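Local coordinates for tubulin-like protein CetZ (Methanosaeta thermophila, PDB 3ZID) that binds and probably hydrolyses GTP as a tubulin/FtsZ-family cytoskeletal protein and is thought to take part in controlling cell shape, at residues Q11-R15 with D54-L58; A47-A51 with T116-F120; R66-P70 with N89-I93. One frame throughout, in Å; residues are numbered along the deposited sequence.

Contact 1. Residues Q11-R15 with D54-L58. With GDP (guanosine-5'-diphosphate), chain C.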
loop_
_atom_site.group_PDB
_atom_site.type_symbol
_atom_site.label_atom_id
_atom_site.label_comp_id
_atom_site.label_asym_id
_atom_site.label_seq_id
_atom_site.Cartn_x
_atom_site.Cartn_y
_atom_site.Cartn_z
ATOM N N GLN A 11 -11.138 -6.247 1.383
ATOM C CA GLN A 11 -11.241 -6.089 2.835
ATOM C C GLN A 11 -10.166 -5.174 3.454
ATOM O O GLN A 11 -10.472 -4.267 4.247
ATOM C CB GLN A 11 -11.202 -7.453 3.525
ATOM C CG GLN A 11 -11.118 -7.340 5.036
ATOM C CD GLN A 11 -11.620 -8.574 5.724
ATOM O OE1 GLN A 11 -12.677 -8.563 6.360
ATOM N NE2 GLN A 11 -10.862 -9.653 5.609
ATOM N N CYS A 12 -8.909 -5.432 3.102
ATOM C CA CYS A 12 -7.804 -4.644 3.626
ATOM C C CYS A 12 -7.964 -3.174 3.211
ATOM O O CYS A 12 -7.932 -2.280 4.057
ATOM C CB CYS A 12 -6.473 -5.218 3.156
ATOM S SG CYS A 12 -5.042 -4.217 3.564
ATOM N N GLY A 13 -8.166 -2.942 1.917
ATOM C CA GLY A 13 -8.420 -1.611 1.404
ATOM C C GLY A 13 -9.608 -0.954 2.099
ATOM O O GLY A 13 -9.525 0.209 2.460
ATOM N N ASN A 14 -10.702 -1.687 2.292
ATOM C CA ASN A 14 -11.860 -1.154 3.026
ATOM C C ASN A 14 -11.496 -0.679 4.443
ATOM O O ASN A 14 -11.901 0.406 4.885
ATOM C CB ASN A 14 -12.956 -2.206 3.218
ATOM C CG ASN A 14 -13.682 -2.595 1.938
ATOM O OD1 ASN A 14 -14.477 -3.537 1.965
ATOM N ND2 ASN A 14 -13.400 -1.921 0.820
ATOM N N ARG A 15 -10.768 -1.522 5.169
ATOM C CA ARG A 15 -10.443 -1.231 6.551
ATOM C C ARG A 15 -9.476 -0.057 6.665
ATOM O O ARG A 15 -9.553 0.723 7.600
ATOM C CB ARG A 15 -9.905 -2.463 7.263
ATOM C CG ARG A 15 -10.972 -3.489 7.667
ATOM C CD ARG A 15 -10.258 -4.721 8.173
ATOM N NE ARG A 15 -11.117 -5.821 8.547
ATOM C CZ ARG A 15 -10.708 -7.084 8.566
ATOM N NH1 ARG A 15 -9.460 -7.379 8.219
ATOM N NH2 ARG A 15 -11.549 -8.045 8.921
ATOM N N ASP A 54 -18.020 -7.539 4.680
ATOM C CA ASP A 54 -16.913 -6.616 4.898
ATOM C C ASP A 54 -17.390 -5.171 4.946
ATOM O O ASP A 54 -16.965 -4.413 5.809
ATOM C CB ASP A 54 -15.849 -6.750 3.806
ATOM C CG ASP A 54 -15.271 -8.148 3.705
ATOM O OD1 ASP A 54 -15.636 -9.007 4.529
ATOM O OD2 ASP A 54 -14.444 -8.380 2.796
ATOM N N LEU A 55 -18.254 -4.790 4.007
ATOM C CA LEU A 55 -18.761 -3.422 3.956
ATOM C C LEU A 55 -19.642 -3.131 5.161
ATOM O O LEU A 55 -19.650 -2.017 5.680
ATOM C CB LEU A 55 -19.527 -3.179 2.662
ATOM C CG LEU A 55 -18.717 -3.311 1.373
ATOM C CD1 LEU A 55 -19.659 -3.430 0.183
ATOM C CD2 LEU A 55 -17.785 -2.115 1.193
ATOM N N LYS A 56 -20.348 -4.158 5.626
ATOM C CA LYS A 56 -21.214 -4.022 6.793
ATOM C C LYS A 56 -20.418 -3.721 8.055
ATOM O O LYS A 56 -20.856 -2.945 8.898
ATOM C CB LYS A 56 -22.051 -5.280 6.990
ATOM C CG LYS A 56 -23.247 -5.362 6.059
ATOM C CD LYS A 56 -23.877 -6.751 6.090
ATOM C CE LYS A 56 -24.288 -7.166 7.494
ATOM N NZ LYS A 56 -25.021 -8.474 7.491
ATOM N N GLU A 57 -19.254 -4.350 8.182
ATOM C CA GLU A 57 -18.407 -4.176 9.355
ATOM C C GLU A 57 -17.705 -2.819 9.418
ATOM O O GLU A 57 -17.072 -2.507 10.415
ATOM C CB GLU A 57 -17.358 -5.291 9.436
ATOM C CG GLU A 57 -17.914 -6.701 9.583
ATOM C CD GLU A 57 -16.898 -7.772 9.186
ATOM O OE1 GLU A 57 -15.746 -7.724 9.676
ATOM O OE2 GLU A 57 -17.248 -8.658 8.374
ATOM N N LEU A 58 -17.793 -2.020 8.361
ATOM C CA LEU A 58 -17.179 -0.699 8.390
ATOM C C LEU A 58 -17.967 0.170 9.358
ATOM O O LEU A 58 -19.178 0.016 9.484
ATOM C CB LEU A 58 -17.121 -0.085 6.989
ATOM C CG LEU A 58 -16.297 -0.876 5.959
ATOM C CD1 LEU A 58 -16.216 -0.143 4.627
ATOM C CD2 LEU A 58 -14.888 -1.205 6.478
HETATM P PB GDP C . -9.706 -9.391 -0.605
HETATM O O1B GDP C . -9.063 -8.306 -1.451
HETATM O O2B GDP C . -10.895 -8.824 0.145
HETATM O O3B GDP C . -10.145 -10.516 -1.526
HETATM O O3A GDP C . -8.617 -10.006 0.400
HETATM P PA GDP C . -7.917 -9.150 1.564
HETATM O O1A GDP C . -8.414 -9.573 2.903
HETATM O O2A GDP C . -8.014 -7.654 1.360
HETATM O "O5'" GDP C . -6.406 -9.584 1.320
HETATM C "C5'" GDP C . -5.764 -10.408 2.280
HETATM C "C4'" GDP C . -4.407 -9.789 2.584
HETATM O "O4'" GDP C . -4.629 -8.522 3.206
HETATM C "C3'" GDP C . -3.685 -10.654 3.580
HETATM O "O3'" GDP C . -2.291 -10.427 3.379
HETATM C "C2'" GDP C . -4.132 -10.075 4.894
HETATM O "O2'" GDP C . -3.137 -10.309 5.885
HETATM C "C1'" GDP C . -4.219 -8.596 4.575
HETATM N N9 GDP C . -5.236 -7.854 5.320
HETATM C C8 GDP C . -6.546 -8.148 5.433
HETATM N N7 GDP C . -7.185 -7.191 6.150
HETATM C C5 GDP C . -6.258 -6.273 6.495
HETATM C C6 GDP C . -6.249 -5.006 7.231
HETATM O O6 GDP C . -7.289 -4.575 7.746
HETATM N N1 GDP C . -5.092 -4.355 7.344
HETATM C C2 GDP C . -3.951 -4.813 6.813
HETATM N N2 GDP C . -2.828 -4.086 6.991
HETATM N N3 GDP C . -3.864 -5.971 6.114
HETATM C C4 GDP C . -4.980 -6.711 5.929
HETATM O O HOH W 1 -13.448 -5.736 10.012
#
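Gln11, on the first turn of helix 10-30, lies across the carboxylate of Asp54, the two side chains meeting at about a right angle with amide and carboxylate planes only 19° apart. From the root outward, Gln11 CB sits 3.4 Å from Asp54 OD2 and also faces the alpha-phosphate, CG has both GDP N7 and GDP O1A on its nucleotide side, at the limit of contact, and CD lies over one face of the Arg15 guanidinium, 3.1 Å above its plane and toward the rim. At the tip OE1 comes within 3.5 Å of Asp54 OD1, while NE2 turns to the GDP O1A side. CG anti to the backbone N (chi1 172°) sends this chain out along the nucleotide. No direct hydrogen bond crosses the contact; its polar link is a water that accepts from Arg15 NE at 2.8 Å and donates to Glu57 OE1. The extended Arg15 chain meanwhile runs beside the guanine, with NH1 3.1 Å from GDP N7. Deeper down, Leu58 CD2 packs on Asn14 CB at 3.9 Å, and Leu55 CD2 touches Asn14 OD1. That buried amide is satisfied elsewhere: OD1 accepts from Asn49 ND2, and ND2 donates to Ile48 O. The backbone N-H groups at the helix start point at the diphosphate, Gln11 N to GDP O2B at 2.9 Å and nearly straight (176°), Cys12 N to O2A. Diphosphate gripped by amides at the N-terminus of the helix after the first strand is the hallmark of the nucleotide site in the Rossmann-like GTPase domain of tubulin and FtsZ.

Contact 2. Residues A47-A51 with T116-F120. With GDP (guanosine-5'-diphosphate), chain C.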
loop_
_atom_site.group_PDB
_atom_site.type_symbol
_atom_site.label_atom_id
_atom_site.label_comp_id
_atom_site.label_asym_id
_atom_site.label_seq_id
_atom_site.Cartn_x
_atom_site.Cartn_y
_atom_site.Cartn_z
ATOM N N ALA A 47 -15.434 2.800 -0.374
ATOM C CA ALA A 47 -15.010 1.459 -0.039
ATOM C C ALA A 47 -15.667 0.496 -1.025
ATOM O O ALA A 47 -16.887 0.415 -1.105
ATOM C CB ALA A 47 -15.418 1.128 1.364
ATOM N N ILE A 48 -14.858 -0.243 -1.769
ATOM C CA ILE A 48 -15.387 -1.156 -2.775
ATOM C C ILE A 48 -15.072 -2.597 -2.360
ATOM O O ILE A 48 -13.945 -2.909 -1.957
ATOM C CB ILE A 48 -14.797 -0.813 -4.163
ATOM C CG1 ILE A 48 -14.987 0.685 -4.443
ATOM C CG2 ILE A 48 -15.446 -1.674 -5.259
ATOM C CD1 ILE A 48 -14.299 1.219 -5.681
ATOM N N ASN A 49 -16.078 -3.469 -2.446
ATOM C CA ASN A 49 -15.920 -4.878 -2.091
ATOM C C ASN A 49 -16.968 -5.782 -2.739
ATOM O O ASN A 49 -18.081 -5.354 -3.029
ATOM C CB ASN A 49 -15.979 -5.052 -0.571
ATOM C CG ASN A 49 -15.098 -6.181 -0.075
ATOM O OD1 ASN A 49 -14.961 -7.224 -0.729
ATOM N ND2 ASN A 49 -14.469 -5.971 1.079
ATOM N N THR A 50 -16.594 -7.036 -2.959
ATOM C CA THR A 50 -17.516 -8.037 -3.469
ATOM C C THR A 50 -18.144 -8.796 -2.314
ATOM O O THR A 50 -19.071 -9.567 -2.513
ATOM C CB THR A 50 -16.789 -9.064 -4.332
ATOM O OG1 THR A 50 -15.727 -9.662 -3.572
ATOM C CG2 THR A 50 -16.218 -8.409 -5.580
ATOM N N ALA A 51 -17.635 -8.586 -1.107
ATOM C CA ALA A 51 -18.183 -9.255 0.068
ATOM C C ALA A 51 -18.939 -8.256 0.928
ATOM O O ALA A 51 -18.339 -7.371 1.536
ATOM C CB ALA A 51 -17.073 -9.925 0.860
ATOM N N THR A 116 -9.990 -9.933 -4.351
ATOM C CA THR A 116 -10.745 -8.786 -4.836
ATOM C C THR A 116 -9.868 -7.562 -5.040
ATOM O O THR A 116 -9.747 -7.040 -6.163
ATOM C CB THR A 116 -11.947 -8.442 -3.925
ATOM O OG1 THR A 116 -12.913 -9.495 -3.978
ATOM C CG2 THR A 116 -12.601 -7.145 -4.373
ATOM N N GLY A 117 -9.271 -7.086 -3.953
ATOM C CA GLY A 117 -8.445 -5.901 -4.037
ATOM C C GLY A 117 -7.348 -6.021 -5.075
ATOM O O GLY A 117 -7.193 -5.167 -5.948
ATOM N N SER A 118 -6.608 -7.119 -5.000
ATOM C CA SER A 118 -5.416 -7.287 -5.811
ATOM C C SER A 118 -5.695 -7.385 -7.296
ATOM O O SER A 118 -4.813 -7.085 -8.087
ATOM C CB SER A 118 -4.638 -8.519 -5.361
ATOM O OG SER A 118 -5.277 -9.700 -5.799
ATOM N N SER A 119 -6.909 -7.795 -7.672
ATOM C CA SER A 119 -7.266 -7.931 -9.090
ATOM C C SER A 119 -7.997 -6.713 -9.633
ATOM O O SER A 119 -7.704 -6.243 -10.731
ATOM C CB SER A 119 -8.090 -9.201 -9.346
ATOM O OG SER A 119 -9.285 -9.219 -8.586
ATOM N N PHE A 120 -8.951 -6.207 -8.862
ATOM C CA PHE A 120 -9.685 -4.998 -9.232
ATOM C C PHE A 120 -8.744 -3.815 -9.409
ATOM O O PHE A 120 -8.905 -3.009 -10.315
ATOM C CB PHE A 120 -10.657 -4.604 -8.117
ATOM C CG PHE A 120 -11.989 -5.297 -8.161
ATOM C CD1 PHE A 120 -12.093 -6.654 -8.462
ATOM C CD2 PHE A 120 -13.145 -4.582 -7.854
ATOM C CE1 PHE A 120 -13.340 -7.279 -8.482
ATOM C CE2 PHE A 120 -14.390 -5.183 -7.867
ATOM C CZ PHE A 120 -14.494 -6.546 -8.186
HETATM P PB GDP C . -9.706 -9.391 -0.605
HETATM O O1B GDP C . -9.063 -8.306 -1.451
HETATM O O2B GDP C . -10.895 -8.824 0.145
HETATM O O3B GDP C . -10.145 -10.516 -1.526
HETATM O O3A GDP C . -8.617 -10.006 0.400
HETATM P PA GDP C . -7.917 -9.150 1.564
HETATM O O1A GDP C . -8.414 -9.573 2.903
HETATM O O2A GDP C . -8.014 -7.654 1.360
HETATM O "O5'" GDP C . -6.406 -9.584 1.320
HETATM C "C5'" GDP C . -5.764 -10.408 2.280
HETATM C "C4'" GDP C . -4.407 -9.789 2.584
HETATM O "O4'" GDP C . -4.629 -8.522 3.206
HETATM C "C3'" GDP C . -3.685 -10.654 3.580
HETATM O "O3'" GDP C . -2.291 -10.427 3.379
HETATM C "C2'" GDP C . -4.132 -10.075 4.894
HETATM O "O2'" GDP C . -3.137 -10.309 5.885
HETATM C "C1'" GDP C . -4.219 -8.596 4.575
HETATM N N9 GDP C . -5.236 -7.854 5.320
HETATM C C8 GDP C . -6.546 -8.148 5.433
HETATM N N7 GDP C . -7.185 -7.191 6.150
HETATM C C5 GDP C . -6.258 -6.273 6.495
HETATM C C6 GDP C . -6.249 -5.006 7.231
HETATM O O6 GDP C . -7.289 -4.575 7.746
HETATM N N1 GDP C . -5.092 -4.355 7.344
HETATM C C2 GDP C . -3.951 -4.813 6.813
HETATM N N2 GDP C . -2.828 -4.086 6.991
HETATM N N3 GDP C . -3.864 -5.971 6.114
HETATM C C4 GDP C . -4.980 -6.711 5.929
#
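Two threonine hydroxyls reach tip to tip in a largely buried setting, and their bond, OG1 of Thr50 to OG1 of Thr116 at 2.8 Å, is the one hydrogen bond between these segments; either could be the donor. Thr50 puts its hydroxyl between its own backbone N and carbonyl carbon (chi1 56°), which leaves CG2 to approach the Phe120 ring obliquely, 3.6 Å from CZ. Thr116 CG2 lies over the centre of that ring, 4.0 Å above its plane, so the two methyls and the ring make an apolar cluster beside the polar pair. Ile48 CG2 extends it more loosely, 4.5 Å from Phe120 CE2, and Phe86 adds an edge-to-face ring partner. Asn49 shapes the strand end: its OD1 takes the N-H of Ala51 at 3.0 Å from above the carbonyl plane, an Asx turn leading into the helix that follows, while its ND2 is engaged by Asn14. On the nucleotide side, Thr116 N donates to GDP O3B at 2.9 Å, nearly straight at 173°, and Gly117 N donates to GDP O1B. Such consecutive amides holding the terminal phosphate are consistent with the glycine-rich phosphate-binding loop of the tubulin/FtsZ family, here a variant of the tubulin signature.

Contact 3. Residues R66-P70 with N89-I93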
loop_
_atom_site.group_PDB
_atom_site.type_symbol
_atom_site.label_atom_id
_atom_site.label_comp_id
_atom_site.label_asym_id
_atom_site.label_seq_id
_atom_site.Cartn_x
_atom_site.Cartn_y
_atom_site.Cartn_z
ATOM N N ARG A 66 -20.172 3.091 0.558
ATOM C CA ARG A 66 -19.957 1.649 0.586
ATOM C C ARG A 66 -20.539 1.010 -0.655
ATOM O O ARG A 66 -21.752 0.914 -0.806
ATOM C CB ARG A 66 -20.576 1.008 1.825
ATOM C CG ARG A 66 -20.127 1.600 3.120
ATOM C CD ARG A 66 -20.689 0.806 4.290
ATOM N NE ARG A 66 -20.392 1.465 5.555
ATOM C CZ ARG A 66 -20.717 0.984 6.748
ATOM N NH1 ARG A 66 -21.354 -0.174 6.842
ATOM N NH2 ARG A 66 -20.393 1.654 7.845
ATOM N N LEU A 67 -19.649 0.615 -1.556
ATOM C CA LEU A 67 -20.035 0.080 -2.846
ATOM C C LEU A 67 -19.899 -1.439 -2.891
ATOM O O LEU A 67 -18.784 -1.982 -2.851
ATOM C CB LEU A 67 -19.214 0.732 -3.958
ATOM C CG LEU A 67 -19.592 0.266 -5.367
ATOM C CD1 LEU A 67 -21.049 0.579 -5.652
ATOM C CD2 LEU A 67 -18.710 0.928 -6.402
ATOM N N HIS A 68 -21.044 -2.117 -2.917
ATOM C CA HIS A 68 -21.074 -3.562 -3.067
ATOM C C HIS A 68 -21.061 -3.943 -4.540
ATOM O O HIS A 68 -21.841 -3.434 -5.337
ATOM C CB HIS A 68 -22.307 -4.168 -2.389
ATOM C CG HIS A 68 -22.297 -5.666 -2.367
ATOM N ND1 HIS A 68 -23.433 -6.421 -2.539
ATOM C CD2 HIS A 68 -21.283 -6.548 -2.194
ATOM C CE1 HIS A 68 -23.123 -7.704 -2.475
ATOM N NE2 HIS A 68 -21.825 -7.809 -2.266
ATOM N N VAL A 69 -20.140 -4.818 -4.898
ATOM C CA VAL A 69 -20.077 -5.345 -6.246
ATOM C C VAL A 69 -20.512 -6.798 -6.191
ATOM O O VAL A 69 -19.745 -7.646 -5.743
ATOM C CB VAL A 69 -18.653 -5.253 -6.799
ATOM C CG1 VAL A 69 -18.601 -5.812 -8.202
ATOM C CG2 VAL A 69 -18.141 -3.798 -6.738
ATOM N N PRO A 70 -21.743 -7.104 -6.623
ATOM C CA PRO A 70 -22.220 -8.477 -6.417
ATOM C C PRO A 70 -21.323 -9.481 -7.147
ATOM O O PRO A 70 -20.907 -9.190 -8.262
ATOM C CB PRO A 70 -23.621 -8.455 -7.043
ATOM C CG PRO A 70 -24.006 -7.007 -7.095
ATOM C CD PRO A 70 -22.727 -6.268 -7.331
ATOM N N ASN A 89 -18.638 -5.901 -13.771
ATOM C CA ASN A 89 -19.191 -4.770 -13.027
ATOM C C ASN A 89 -18.437 -3.461 -13.219
ATOM O O ASN A 89 -18.696 -2.484 -12.513
ATOM C CB ASN A 89 -19.226 -5.103 -11.542
ATOM C CG ASN A 89 -20.097 -6.299 -11.240
ATOM O OD1 ASN A 89 -21.292 -6.152 -10.986
ATOM N ND2 ASN A 89 -19.502 -7.493 -11.245
ATOM N N GLN A 90 -17.547 -3.444 -14.206
ATOM C CA GLN A 90 -16.662 -2.314 -14.482
ATOM C C GLN A 90 -17.397 -0.980 -14.630
ATOM O O GLN A 90 -17.018 0.025 -14.023
ATOM C CB GLN A 90 -15.848 -2.594 -15.752
ATOM C CG GLN A 90 -14.916 -1.470 -16.183
ATOM C CD GLN A 90 -13.983 -1.876 -17.321
ATOM O OE1 GLN A 90 -13.500 -3.010 -17.374
ATOM N NE2 GLN A 90 -13.712 -0.943 -18.223
ATOM N N GLU A 91 -18.451 -0.973 -15.436
ATOM C CA GLU A 91 -19.181 0.259 -15.691
ATOM C C GLU A 91 -19.849 0.781 -14.428
ATOM O O GLU A 91 -19.865 1.985 -14.171
ATOM C CB GLU A 91 -20.201 0.050 -16.806
ATOM C CG GLU A 91 -19.573 -0.419 -18.123
ATOM C CD GLU A 91 -18.783 0.670 -18.861
ATOM O OE1 GLU A 91 -18.506 1.746 -18.284
ATOM O OE2 GLU A 91 -18.435 0.443 -20.039
ATOM N N MET A 92 -20.378 -0.137 -13.634
ATOM C CA MET A 92 -21.065 0.219 -12.401
ATOM C C MET A 92 -20.089 0.866 -11.420
ATOM O O MET A 92 -20.397 1.862 -10.764
ATOM C CB MET A 92 -21.702 -1.034 -11.793
ATOM C CG MET A 92 -22.517 -0.774 -10.548
ATOM S SD MET A 92 -21.662 -1.281 -9.056
ATOM C CE MET A 92 -21.561 -3.054 -9.296
ATOM N N ILE A 93 -18.904 0.282 -11.320
ATOM C CA ILE A 93 -17.865 0.810 -10.454
ATOM C C ILE A 93 -17.401 2.197 -10.915
ATOM O O ILE A 93 -17.434 3.167 -10.148
ATOM C CB ILE A 93 -16.696 -0.174 -10.380
ATOM C CG1 ILE A 93 -17.118 -1.368 -9.532
ATOM C CG2 ILE A 93 -15.459 0.496 -9.802
ATOM C CD1 ILE A 93 -16.463 -2.670 -9.930
#
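Strand 66-68 and helix 89-93 run nearly antiparallel, their short axes 166° apart and 10.7 Å from each other at closest approach, with Val69 and Asn89 the nearest pair of CA atoms. Val69 spreads its two methyls over the helix: CG1 rests on the Asn89 amide, 3.4 Å from CG, and CG2 meets Ile93 CD1 at 3.8 Å, the side chains of Val69 and Ile93 crossing at about a right angle. Leu67 and Met92 slide past each other in opposite directions, CD1 touching SD at 3.9 Å. The Met92 chain, bent at its second and third torsions, brings CE tip to tip with Pro70 CD, also at 3.9 Å. Helix 79-98 thus packs on the edge strand of the parallel sheet in the Rossmann-like GTPase domain and forms the connection of a right-handed beta-alpha-beta crossover from strand 66-68 to strand 105-111. Asn89 ND2 is held by Gly85 O one turn earlier, which fixes the amide against the Val69 methyl. With an alanine here only CB would remain against Val69 CG1; a gap is likely to open toward Pro70 CD, and Gly85 O would probably lose this side-chain donor. Ile93 also packs against Phe120 and Met124 of helix 117-131.

How the contacts relate
Contacts 1 and 2 both border GDP, their helix-start amides dividing the phosphate oxygens between helices 10-30 and 117-131, whereas contact 3 lies at the sheet's edge strand and touches no nucleotide. Contact 2 is buried; contacts 1 and 3 are only partly so. Asn49 is the residue shared by the first two, and strand 42-49 continues the link outward: Ala47 O meets Leu67 N at 2.8 Å, and Asn49 O meets Val69 N at the same distance. The chemistry shifts accordingly: only contact 2 has a direct hydrogen bond between its segments, a hydroxyl pair beside an aromatic ring, while contact 1 links its charged groups through water and contact 3 is largely apolar.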